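Local coordinates for FixK2 protein (Bradyrhizobium japonicum, PDB 4I2O), which acts as a transcription factor of the CRP/FNR superfamily, binding DNA as a regulator linked to nitrogen fixation, at the interface of chains A and B. Numbering follows the deposited sequence. Chains: chain A/B, FixK2 protein.

Contact 1: the interface of chains A and B. Residues chain A 94-96, 117, 121, 134, 138; chain B 132, 135-136, 139, 142.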
ATOM      1  N   LEU A  94       7.927 -11.655  -5.773  1.00 24.16           N
ATOM      2  CA  LEU A  94       8.529 -10.922  -6.891  1.00 28.16           C
ATOM      3  C   LEU A  94       8.971  -9.532  -6.435  1.00 29.05           C
ATOM      4  O   LEU A  94       8.173  -8.768  -5.863  1.00 29.22           O
ATOM      5  CB  LEU A  94       7.542 -10.781  -8.068  1.00 26.58           C
ATOM      6  CG  LEU A  94       8.105 -10.060  -9.317  1.00 30.28           C
ATOM      7  CD1 LEU A  94       9.261 -10.810  -9.995  1.00 30.05           C
ATOM      8  CD2 LEU A  94       6.944  -9.794 -10.272  1.00 32.68           C
ATOM      9  N   GLU A  95      10.245  -9.230  -6.653  1.00 31.74           N
ATOM     10  CA  GLU A  95      10.795  -7.912  -6.318  1.00 31.07           C
ATOM     11  C   GLU A  95      11.584  -7.368  -7.468  1.00 28.57           C
ATOM     12  O   GLU A  95      12.362  -8.102  -8.165  1.00 31.32           O
ATOM     13  CB  GLU A  95      11.658  -7.965  -5.052  1.00 32.96           C
ATOM     14  CG  GLU A  95      10.878  -8.442  -3.798  1.00 31.51           C
ATOM     15  CD  GLU A  95      10.170  -7.312  -3.029  1.00 35.52           C
ATOM     16  OE1 GLU A  95      10.226  -6.142  -3.473  1.00 35.19           O
ATOM     17  OE2 GLU A  95       9.552  -7.604  -1.983  1.00 30.82           O
ATOM     18  N   SER A  96      11.401  -6.062  -7.710  1.00 28.59           N
ATOM     19  CA  SER A  96      12.186  -5.428  -8.719  1.00 32.45           C
ATOM     20  C   SER A  96      13.557  -5.210  -8.099  1.00 32.52           C
ATOM     21  O   SER A  96      14.589  -5.305  -8.770  1.00 38.43           O
ATOM     22  CB  SER A  96      11.574  -4.074  -9.068  1.00 31.04           C
ATOM     23  OG  SER A  96      12.503  -3.299  -9.782  1.00 36.13           O
ATOM     24  N   ARG A 117      14.756 -15.886  -9.480  1.00 37.89           N
ATOM     25  CA  ARG A 117      14.604 -14.502  -9.906  1.00 38.59           C
ATOM     26  C   ARG A 117      15.532 -14.189 -11.104  1.00 42.42           C
ATOM     27  O   ARG A 117      15.129 -13.521 -12.060  1.00 42.93           O
ATOM     28  CB  ARG A 117      14.875 -13.586  -8.721  1.00 43.93           C
ATOM     29  CG  ARG A 117      14.857 -12.101  -9.028  1.00 50.56           C
ATOM     30  CD  ARG A 117      13.545 -11.606  -9.620  1.00 52.65           C
ATOM     31  NE  ARG A 117      13.569 -10.141  -9.761  1.00 58.44           N
ATOM     32  CZ  ARG A 117      14.361  -9.476 -10.611  1.00 69.70           C
ATOM     33  NH1 ARG A 117      15.229 -10.119 -11.393  1.00 74.91           N
ATOM     34  NH2 ARG A 117      14.305  -8.154 -10.677  1.00 72.92           N
ATOM     35  N   GLU A 121      14.603 -12.534 -14.835  1.00 37.46           N
ATOM     36  CA  GLU A 121      15.314 -11.348 -15.354  1.00 39.90           C
ATOM     37  C   GLU A 121      15.855 -11.636 -16.756  1.00 41.16           C
ATOM     38  O   GLU A 121      15.871 -10.769 -17.629  1.00 44.90           O
ATOM     39  CB  GLU A 121      16.469 -10.974 -14.413  1.00 51.03           C
ATOM     40  CG  GLU A 121      17.265  -9.708 -14.799  1.00 61.36           C
ATOM     41  CD  GLU A 121      16.503  -8.397 -14.545  1.00 69.55           C
ATOM     42  OE1 GLU A 121      15.631  -8.371 -13.647  1.00 66.61           O
ATOM     43  OE2 GLU A 121      16.788  -7.388 -15.245  1.00 75.55           O
ATOM     44  N   LEU A 134       5.846  -8.960 -15.805  1.00 27.99           N
ATOM     45  CA  LEU A 134       6.461  -8.705 -14.487  1.00 29.13           C
ATOM     46  C   LEU A 134       6.038  -7.353 -13.908  1.00 28.20           C
ATOM     47  O   LEU A 134       5.607  -7.243 -12.748  1.00 24.14           O
ATOM     48  CB  LEU A 134       7.988  -8.833 -14.558  1.00 30.80           C
ATOM     49  CG  LEU A 134       8.535 -10.259 -14.812  1.00 31.54           C
ATOM     50  CD1 LEU A 134      10.040 -10.173 -14.998  1.00 37.66           C
ATOM     51  CD2 LEU A 134       8.128 -11.343 -13.680  1.00 29.34           C
ATOM     52  N   THR A 138       3.687  -6.568 -10.380  1.00 22.66           N
ATOM     53  CA  THR A 138       3.998  -5.610  -9.324  1.00 25.18           C
ATOM     54  C   THR A 138       2.890  -4.538  -9.279  1.00 22.11           C
ATOM     55  O   THR A 138       2.468  -4.024  -8.197  1.00 19.28           O
ATOM     56  CB  THR A 138       5.398  -5.013  -9.628  1.00 23.79           C
ATOM     57  OG1 THR A 138       6.342  -6.083  -9.541  1.00 22.62           O
ATOM     58  CG2 THR A 138       5.763  -3.842  -8.595  1.00 21.57           C
TER
ATOM     59  N   ARG B 132      12.725  -1.644 -17.683  1.00 38.96           N
ATOM     60  CA  ARG B 132      13.178  -2.005 -16.348  1.00 39.65           C
ATOM     61  C   ARG B 132      13.068  -0.835 -15.380  1.00 35.22           C
ATOM     62  O   ARG B 132      12.838  -0.977 -14.159  1.00 30.94           O
ATOM     63  CB  ARG B 132      14.619  -2.520 -16.475  1.00 46.22           C
ATOM     64  CG  ARG B 132      15.191  -3.032 -15.193  1.00 55.46           C
ATOM     65  CD  ARG B 132      14.487  -4.334 -14.820  1.00 62.84           C
ATOM     66  NE  ARG B 132      14.894  -4.793 -13.503  1.00 60.84           N
ATOM     67  CZ  ARG B 132      14.428  -4.267 -12.375  1.00 58.37           C
ATOM     68  NH1 ARG B 132      13.531  -3.267 -12.417  1.00 41.10           N
ATOM     69  NH2 ARG B 132      14.853  -4.744 -11.212  1.00 63.26           N
ATOM     70  N   TRP B 135       9.285  -0.498 -14.456  1.00 26.30           N
ATOM     71  CA  TRP B 135       8.927  -1.472 -13.379  1.00 24.81           C
ATOM     72  C   TRP B 135       9.481  -0.996 -12.051  1.00 22.93           C
ATOM     73  O   TRP B 135       8.799  -1.010 -11.010  1.00 23.49           O
ATOM     74  CB  TRP B 135       9.575  -2.794 -13.728  1.00 31.06           C
ATOM     75  CG  TRP B 135       9.277  -3.910 -12.782  1.00 32.30           C
ATOM     76  CD1 TRP B 135       8.296  -3.979 -11.858  1.00 27.37           C
ATOM     77  CD2 TRP B 135      10.024  -5.124 -12.693  1.00 29.69           C
ATOM     78  NE1 TRP B 135       8.385  -5.212 -11.194  1.00 25.04           N
ATOM     79  CE2 TRP B 135       9.445  -5.911 -11.706  1.00 26.76           C
ATOM     80  CE3 TRP B 135      11.142  -5.617 -13.383  1.00 30.09           C
ATOM     81  CZ2 TRP B 135       9.937  -7.200 -11.387  1.00 32.68           C
ATOM     82  CZ3 TRP B 135      11.633  -6.877 -13.061  1.00 43.24           C
ATOM     83  CH2 TRP B 135      11.031  -7.648 -12.075  1.00 40.07           C
ATOM     84  N   ALA B 136      10.730  -0.553 -12.050  1.00 26.12           N
ATOM     85  CA  ALA B 136      11.338   0.007 -10.816  1.00 26.65           C
ATOM     86  C   ALA B 136      10.552   1.153 -10.221  1.00 32.18           C
ATOM     87  O   ALA B 136      10.476   1.281  -8.986  1.00 24.87           O
ATOM     88  CB  ALA B 136      12.795   0.438 -11.082  1.00 30.56           C
ATOM     89  N   ALA B 139       7.608  -0.377  -8.577  1.00 26.31           N
ATOM     90  CA  ALA B 139       8.102  -1.069  -7.371  1.00 23.19           C
ATOM     91  C   ALA B 139       8.405  -0.146  -6.186  1.00 24.32           C
ATOM     92  O   ALA B 139       8.171  -0.502  -5.007  1.00 20.96           O
ATOM     93  CB  ALA B 139       9.324  -1.977  -7.707  1.00 24.60           C
ATOM     94  N   LEU B 142       5.182   0.749  -4.690  1.00 17.11           N
ATOM     95  CA  LEU B 142       4.733  -0.407  -3.884  1.00 15.97           C
ATOM     96  C   LEU B 142       5.455  -0.438  -2.506  1.00 18.66           C
ATOM     97  O   LEU B 142       4.808  -0.706  -1.450  1.00 15.82           O
ATOM     98  CB  LEU B 142       4.925  -1.692  -4.677  1.00 14.42           C
ATOM     99  CG  LEU B 142       4.602  -2.988  -3.896  1.00 18.63           C
ATOM    100  CD1 LEU B 142       3.183  -2.977  -3.433  1.00 19.55           C
ATOM    101  CD2 LEU B 142       4.948  -4.235  -4.764  1.00 21.09           C
TER
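B:Trp135 lies at the centre of this patch, reaching from the long dimerisation helix of the CRP/FNR fold, residues 128-154, into the partner subunit. Its CG is anti to the backbone N (chi1 -178°), so the indole points away from its own helix and crosses A:Thr138 of the opposing helix at about a right angle. The indole NE1 donates a nearly straight bond, close to the ring plane, to the threonine hydroxyl OG1 at 2.8 Å. A:Ser96 CB sits over the opposite face from A:Leu134 CB, centred on the indole at 4.0 Å from the centroid of the five-membered ring, whereas the leucine covers the rim. The NE1 side of the benzo ring, at B:Trp135 CZ2, meets the methyl A:Leu94 CD1 at 3.9 Å. An alanine in place of B:Trp135 would remove the indole and would probably loosen the interface, losing both the NE1 bond to A:Thr138 and the filling between A:Leu134 and A:Ser96.

A:Ser96 is held from a second direction by B:Arg132, whose guanidinium grips it end-on. B:Arg132 NH1 meets the serine OG at 2.8 Å, while NH2 reaches the backbone oxygen A:Ser96 O from above the carbonyl plane. Against one face of that guanidinium, B:Trp135 CE3 lies near the rim, so the indole edge may help to hold the guanidinium in place. The serine CB also packs tightly on B:Ala139 CB, 3.4 Å away.

Farther out, the poorly ordered A:Arg117 probably helps position the loop that carries A:Ser96: its NE and NH2 converge side-on on A:Glu95 O, NE at 2.9 Å nearly along the C=O axis. A:Arg117 NH1 in turn pairs with A:Glu121 OE1 at 2.9 Å. A:Glu121 is poorly ordered too; the looser salt bridge from its OE2 to B:Arg132 NE, 3.7 Å, may help balance the clustered positive charge.

Contact 2: the interface of chains A and B. Residues chain A 80-81, 152, 188-189, 192-193; chain B 152-154.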
ATOM      1  N   ARG A  80       2.058  -6.451  14.252  1.00 20.46           N
ATOM      2  CA  ARG A  80       2.259  -7.065  12.936  1.00 17.06           C
ATOM      3  C   ARG A  80       1.172  -6.587  11.972  1.00 19.98           C
ATOM      4  O   ARG A  80       0.006  -6.569  12.362  1.00 19.60           O
ATOM      5  CB  ARG A  80       2.108  -8.609  13.068  1.00 14.91           C
ATOM      6  CG  ARG A  80       2.204  -9.252  11.696  1.00 15.03           C
ATOM      7  CD  ARG A  80       2.144 -10.803  11.909  1.00 17.64           C
ATOM      8  NE  ARG A  80       0.785 -11.164  12.275  1.00 18.25           N
ATOM      9  CZ  ARG A  80       0.316 -12.420  12.271  1.00 24.21           C
ATOM     10  NH1 ARG A  80       1.057 -13.403  11.750  1.00 23.68           N
ATOM     11  NH2 ARG A  80      -0.926 -12.657  12.692  1.00 19.97           N
ATOM     12  N   GLN A  81       1.546  -6.119  10.776  1.00 15.82           N
ATOM     13  CA  GLN A  81       0.604  -5.773   9.733  1.00 14.75           C
ATOM     14  C   GLN A  81       0.789  -6.841   8.673  1.00 18.29           C
ATOM     15  O   GLN A  81       1.907  -6.991   8.105  1.00 20.38           O
ATOM     16  CB  GLN A  81       0.890  -4.356   9.142  1.00 14.34           C
ATOM     17  CG  GLN A  81      -0.023  -4.094   7.945  1.00 19.11           C
ATOM     18  CD  GLN A  81      -1.472  -4.001   8.323  1.00 21.88           C
ATOM     19  OE1 GLN A  81      -1.825  -3.353   9.343  1.00 22.99           O
ATOM     20  NE2 GLN A  81      -2.353  -4.580   7.473  1.00 18.77           N
ATOM     21  N   LEU A 152      -7.243   0.666   5.831  1.00 13.32           N
ATOM     22  CA  LEU A 152      -6.542   0.809   7.113  1.00 15.54           C
ATOM     23  C   LEU A 152      -6.584   2.248   7.637  1.00 15.57           C
ATOM     24  O   LEU A 152      -6.648   2.448   8.868  1.00 15.09           O
ATOM     25  CB  LEU A 152      -5.078   0.374   7.040  1.00 14.45           C
ATOM     26  CG  LEU A 152      -4.877  -1.112   6.615  1.00 10.61           C
ATOM     27  CD1 LEU A 152      -3.405  -1.316   6.244  1.00 15.82           C
ATOM     28  CD2 LEU A 152      -5.230  -2.030   7.839  1.00 11.86           C
ATOM     29  N   GLY A 188      -7.335 -10.098  11.960  1.00 17.08           N
ATOM     30  CA  GLY A 188      -7.181  -8.766  12.585  1.00 14.08           C
ATOM     31  C   GLY A 188      -5.882  -8.111  12.110  1.00 20.51           C
ATOM     32  O   GLY A 188      -5.923  -6.924  11.825  1.00 16.23           O
ATOM     33  N   ASP A 189      -4.746  -8.833  12.037  1.00 20.37           N
ATOM     34  CA  ASP A 189      -3.485  -8.196  11.566  1.00 19.66           C
ATOM     35  C   ASP A 189      -3.472  -7.822  10.102  1.00 16.02           C
ATOM     36  O   ASP A 189      -2.732  -6.906   9.723  1.00 17.34           O
ATOM     37  CB  ASP A 189      -2.197  -9.026  11.925  1.00 16.31           C
ATOM     38  CG  ASP A 189      -1.964  -9.092  13.403  1.00 16.84           C
ATOM     39  OD1 ASP A 189      -2.445  -8.176  14.119  1.00 19.12           O
ATOM     40  OD2 ASP A 189      -1.196  -9.982  13.862  1.00 18.00           O
ATOM     41  N   GLY A 192      -5.843  -4.355  10.515  1.00 12.76           N
ATOM     42  CA  GLY A 192      -5.500  -3.282  11.465  1.00 13.04           C
ATOM     43  C   GLY A 192      -6.413  -3.308  12.673  1.00 18.99           C
ATOM     44  O   GLY A 192      -6.678  -2.272  13.286  1.00 17.15           O
ATOM     45  N   LEU A 193      -6.911  -4.498  13.030  1.00 14.58           N
ATOM     46  CA  LEU A 193      -7.896  -4.675  14.179  1.00 13.65           C
ATOM     47  C   LEU A 193      -7.414  -5.786  15.096  1.00 18.51           C
ATOM     48  O   LEU A 193      -6.526  -6.533  14.738  1.00 17.92           O
ATOM     49  CB  LEU A 193      -9.307  -5.113  13.638  1.00 14.26           C
ATOM     50  CG  LEU A 193      -9.990  -4.135  12.655  1.00 14.34           C
ATOM     51  CD1 LEU A 193     -11.249  -4.800  12.050  1.00 17.80           C
ATOM     52  CD2 LEU A 193     -10.348  -2.829  13.453  1.00 15.63           C
TER
ATOM     53  N   LEU B 152      -0.511   2.782   8.909  1.00 15.35           N
ATOM     54  CA  LEU B 152      -1.956   2.975   9.033  1.00 15.04           C
ATOM     55  C   LEU B 152      -2.604   1.837   9.827  1.00 15.29           C
ATOM     56  O   LEU B 152      -3.594   2.080  10.569  1.00 14.04           O
ATOM     57  CB  LEU B 152      -2.655   3.079   7.678  1.00 13.90           C
ATOM     58  CG  LEU B 152      -2.182   4.286   6.796  1.00 11.03           C
ATOM     59  CD1 LEU B 152      -2.685   4.044   5.365  1.00 14.96           C
ATOM     60  CD2 LEU B 152      -2.791   5.548   7.378  1.00 13.14           C
ATOM     61  N   GLY B 153      -2.046   0.634   9.737  1.00 15.87           N
ATOM     62  CA  GLY B 153      -2.651  -0.449  10.501  1.00 15.69           C
ATOM     63  C   GLY B 153      -2.147  -0.563  11.926  1.00 16.38           C
ATOM     64  O   GLY B 153      -2.880  -1.015  12.851  1.00 17.06           O
ATOM     65  N   ARG B 154      -0.913  -0.151  12.174  1.00 14.93           N
ATOM     66  CA  ARG B 154      -0.305  -0.526  13.446  1.00 15.17           C
ATOM     67  C   ARG B 154       0.340   0.589  14.314  1.00 17.55           C
ATOM     68  O   ARG B 154       0.540   0.373  15.525  1.00 17.44           O
ATOM     69  CB  ARG B 154       0.698  -1.707  13.251  1.00 15.55           C
ATOM     70  CG  ARG B 154      -0.026  -2.986  12.797  1.00 18.46           C
ATOM     71  CD  ARG B 154      -0.802  -3.515  14.020  1.00 20.22           C
ATOM     72  NE  ARG B 154      -1.723  -4.668  13.829  1.00 18.63           N
ATOM     73  CZ  ARG B 154      -3.030  -4.619  14.096  1.00 21.01           C
ATOM     74  NH1 ARG B 154      -3.575  -3.431  14.413  1.00 14.97           N
ATOM     75  NH2 ARG B 154      -3.765  -5.737  14.106  1.00 17.36           N
TER
HETATM   76  O   HOH W   1      -5.881   4.371  10.882  1.00 18.09           O
HETATM   77  O   HOH W   2      -5.950   0.911  11.620  1.00 18.12           O
HETATM   78  O   HOH W   3      -5.173   0.022  13.958  1.00 31.31           O
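Helix 128-154 of chain B ends here, with B:Arg154 at phi -129° departing from helical values, and faces A:Gly192, which takes a positive phi of 70° just after helix 184-191. From that terminus the B:Arg154 side chain, CG anti to its carbonyl carbon and the chain bent at chi2, enters chain A between strand 80-86 and the Crp-like helix-turn-helix region. Its NE donates to the backbone oxygen A:Arg80 O at 3.0 Å, from above the carbonyl plane. NH2 is shared: it meets the carboxylate oxygen A:Asp189 OD1 at 2.8 Å on the anti lone pair, and the backbone oxygen A:Leu193 O at 2.9 Å. The carboxylate stands almost perpendicular to the guanidinium, 88° between planes, so it presents one oxygen to this arginine. The other, A:Asp189 OD2, is gripped side-on by A:Arg80, with NE at 2.8 Å; this second-shell guanidinium holds the carboxylate's rotation, and the two arginines would be expected to favour its charged form. Alongside, A:Leu152 CB and B:Leu152 CB touch at 3.7 Å, and waters 1 and 2 each bridge the two Leu152 carbonyl oxygens, while water 3 links B:Gly153 O to A:Gly192 O. By tying one subunit's dimer helix to the other's strand and DNA-binding region, the site probably helps set how that region is oriented in the dimer.

The centres of the C-alpha atoms of contact 1 and contact 2 lie about 25 Å apart along the same dimer interface. Both draw on helix 128-154 from each chain: contact 1 uses its earlier part, from residue 132 to 142, and contact 2 its closing residues. In chain A the partners diverge, contact 1 taking the loop at residues 94-96 and helix 117-126, contact 2 strand 80-86, helix 184-191 and the following loop at residues 192-193. One helix thus runs from contacts within the effector-domain region to a junction where that region and the DNA-binding region meet, and the two-fold repeats each contact with the chains exchanged, probably stabilising the paired DNA-binding regions.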